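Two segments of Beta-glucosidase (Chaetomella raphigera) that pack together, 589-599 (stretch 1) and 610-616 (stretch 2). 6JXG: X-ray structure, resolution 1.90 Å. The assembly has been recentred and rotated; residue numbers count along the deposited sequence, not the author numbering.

Stretch 1 (589-599) AKYSDTSAGSS
Stretch 2, residues 610-616: YDIVATV

The strongest polar contacts between the two stretches are backbone hydrogen bonds. The carbonyl of V613 is the busiest acceptor. S592 N donates to V613 O at 2.8 Å, and D593 N donates to the same V613 O at 3.1 Å. S592 OG adds a weak bond to V613 O at 3.3 Å; its chi1 is p (53°). Both amides point at V613 O just past the end of strand 589-591; S592 has phi/psi -94/-13 and D593 -145/100. V613, whose nearest CA in stretch 1 is that of D593 (CA to CA 4.6 Å), has -107/-16, an unextended psi within its strand.

Next along the sheet, K590 and T615 form an antiparallel hydrogen-bonded pair. K590 N donates to T615 O at 3.0 Å, and T615 N donates to K590 O at 3.1 Å. Their CA atoms are 5.6 Å apart.

One water links the loop to the second strand. It donates to D593 OD1 at 2.7 Å and to I612 O at 2.9 Å. I612 has phi/psi -77/117. D593 is t at chi1 (176°). Within stretch 1, S595 N donates to D593 OD2 at 2.9 Å, which ties the turn back on itself. D593 OD1 and D611 OD2 are 4.5 Å apart, two like charges with no bond between them. D611 is m at chi1 (-67°), with phi/psi -67/144.

Strands 589-591 and 612-616 run antiparallel, with 165° between their directions and a closest axis approach of 4.8 Å. A589 pairs with V616 (CA to CA 4.3 Å) and Y591 with A614 (CA to CA 4.2 Å), both as non-hydrogen-bonded pairs. Phi/psi values of -151/130 for A589, -146/128 for K590 and -78/116 for Y591 face -121/140 for V616, -139/140 for T615 and -158/158 for A614. CA-H...O contacts supplement the ladder: A589 CA to T615 O is 3.5 Å, and A614 CA to K590 O is 3.2 Å.

A589, Y591, A614 and V616 place their side chains on one face of the sheet; K590 and T615 use the other. The side-chain packing is apolar. A589 CB lies 4.3 Å from V616 CG2, with V616 t (169°). Y591 has chi1 -125°, between wells, and chi2 126°. This brings Y591 CE2 4.0 Å from V613 CB; V613 is m (-61°) and buried. The small A614 side chain lies beside the ring, Y591 CD2 to A614 CB 4.4 Å. K590 starts t, t (165°, 176°), and its end leads away. T615 is m (-69°), its OG1 hydrogen-bonded elsewhere in the structure.

Beyond the turn the contact thins. G597 CA is 4.2 Å from D611 OD2. The two stretches bury 442 Å² in total.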

# COMPACT_ATOMS: atom_id res chain seq x y z
N ALA A 589 12.78 -16.32 23.34
CA ALA A 589 11.54 -15.63 23.54
C ALA A 589 11.54 -15.21 24.97
O ALA A 589 11.90 -16.01 25.83
CB ALA A 589 10.35 -16.55 23.30
N LYS A 590 11.27 -13.93 25.25
CA LYS A 590 11.35 -13.42 26.62
C LYS A 590 10.29 -12.35 26.81
O LYS A 590 10.16 -11.44 26.02
CB LYS A 590 12.73 -12.83 26.89
CG LYS A 590 12.81 -11.97 28.14
CD LYS A 590 14.25 -11.48 28.41
CE LYS A 590 14.92 -12.39 29.45
NZ LYS A 590 15.91 -11.67 30.30
N TYR A 591 9.48 -12.49 27.84
CA TYR A 591 8.58 -11.43 28.21
C TYR A 591 9.45 -10.37 28.95
O TYR A 591 10.04 -10.65 29.97
CB TYR A 591 7.49 -12.09 29.05
CG TYR A 591 6.07 -11.88 28.59
CD1 TYR A 591 5.18 -12.94 28.34
CD2 TYR A 591 5.60 -10.62 28.49
CE1 TYR A 591 3.85 -12.70 27.92
CE2 TYR A 591 4.29 -10.35 28.11
CZ TYR A 591 3.41 -11.36 27.81
OH TYR A 591 2.08 -10.89 27.50
N SER A 592 9.61 -9.17 28.43
CA SER A 592 10.39 -8.20 29.09
C SER A 592 9.52 -7.29 29.99
O SER A 592 10.03 -6.61 30.84
CB SER A 592 11.19 -7.41 28.09
OG SER A 592 10.34 -6.88 27.08
N ASP A 593 8.20 -7.32 29.84
CA ASP A 593 7.27 -6.49 30.63
C ASP A 593 6.02 -7.29 30.86
O ASP A 593 5.13 -7.37 29.99
CB ASP A 593 6.88 -5.11 29.95
CG ASP A 593 5.83 -4.31 30.76
OD1 ASP A 593 5.19 -3.33 30.27
OD2 ASP A 593 5.63 -4.67 31.94
N THR A 594 5.92 -7.90 32.06
CA THR A 594 4.72 -8.67 32.45
C THR A 594 3.63 -7.83 33.17
O THR A 594 2.57 -8.34 33.53
CB THR A 594 5.14 -9.90 33.32
OG1 THR A 594 6.03 -9.49 34.35
CG2 THR A 594 5.93 -10.92 32.42
N SER A 595 3.87 -6.52 33.32
CA SER A 595 2.98 -5.63 34.07
C SER A 595 1.67 -5.34 33.36
O SER A 595 1.41 -5.76 32.23
CB SER A 595 3.69 -4.31 34.33
OG SER A 595 3.60 -3.48 33.18
N ALA A 596 0.82 -4.61 34.06
CA ALA A 596 -0.36 -4.01 33.47
C ALA A 596 0.10 -2.81 32.60
O ALA A 596 1.15 -2.16 32.88
CB ALA A 596 -1.29 -3.53 34.57
N GLY A 597 -0.65 -2.53 31.53
CA GLY A 597 -0.24 -1.48 30.61
C GLY A 597 -1.03 -0.25 30.94
O GLY A 597 -2.15 -0.40 31.41
N SER A 598 -0.46 0.93 30.67
CA SER A 598 -1.18 2.22 30.83
C SER A 598 -2.50 2.29 30.06
O SER A 598 -2.57 2.01 28.85
CB SER A 598 -0.29 3.38 30.38
OG SER A 598 -0.95 4.62 30.64
N SER A 599 -3.57 2.71 30.72
CA SER A 599 -4.87 2.90 30.01
C SER A 599 -5.06 4.38 29.58
O SER A 599 -6.10 4.74 29.05
CB SER A 599 -6.01 2.55 30.94
OG SER A 599 -5.88 3.44 32.05
N TYR A 610 0.83 -0.10 22.76
CA TYR A 610 2.00 0.03 21.98
C TYR A 610 3.26 -0.13 22.82
O TYR A 610 4.32 -0.04 22.28
CB TYR A 610 1.99 1.39 21.21
CG TYR A 610 0.75 1.52 20.35
CD1 TYR A 610 0.75 1.09 19.06
CD2 TYR A 610 -0.44 2.03 20.87
CE1 TYR A 610 -0.39 1.17 18.27
CE2 TYR A 610 -1.57 2.06 20.11
CZ TYR A 610 -1.52 1.65 18.79
OH TYR A 610 -2.65 1.70 18.04
N ASP A 611 3.20 -0.45 24.11
CA ASP A 611 4.43 -0.77 24.82
C ASP A 611 5.03 -2.09 24.26
O ASP A 611 4.29 -3.03 23.99
CB ASP A 611 4.13 -1.09 26.31
CG ASP A 611 3.61 0.12 27.13
OD1 ASP A 611 3.95 1.24 26.79
OD2 ASP A 611 2.89 -0.13 28.12
N ILE A 612 6.36 -2.19 24.19
CA ILE A 612 7.01 -3.42 23.85
C ILE A 612 6.99 -4.32 25.09
O ILE A 612 7.48 -3.93 26.13
CB ILE A 612 8.40 -3.15 23.37
CG1 ILE A 612 8.36 -2.31 22.08
CG2 ILE A 612 9.14 -4.47 23.17
CD1 ILE A 612 7.74 -3.07 20.91
N VAL A 613 6.34 -5.47 25.01
CA VAL A 613 6.22 -6.38 26.17
C VAL A 613 7.08 -7.62 26.04
O VAL A 613 7.33 -8.29 27.03
CB VAL A 613 4.76 -6.74 26.48
CG1 VAL A 613 3.98 -5.45 26.83
CG2 VAL A 613 4.06 -7.42 25.33
N ALA A 614 7.57 -7.94 24.84
CA ALA A 614 8.32 -9.19 24.65
C ALA A 614 9.19 -9.09 23.43
O ALA A 614 8.95 -8.28 22.55
CB ALA A 614 7.36 -10.36 24.48
N THR A 615 10.23 -9.91 23.38
CA THR A 615 11.10 -9.91 22.24
C THR A 615 11.47 -11.36 21.92
O THR A 615 11.71 -12.16 22.83
CB THR A 615 12.39 -9.17 22.59
OG1 THR A 615 12.10 -7.80 22.74
CG2 THR A 615 13.40 -9.26 21.47
N VAL A 616 11.50 -11.66 20.62
CA VAL A 616 11.84 -12.98 20.11
C VAL A 616 13.07 -12.81 19.20
O VAL A 616 13.15 -11.76 18.46
CB VAL A 616 10.64 -13.55 19.30
CG1 VAL A 616 11.00 -14.80 18.52
CG2 VAL A 616 9.44 -13.73 20.20
O HOH W 1 6.67 -2.26 28.31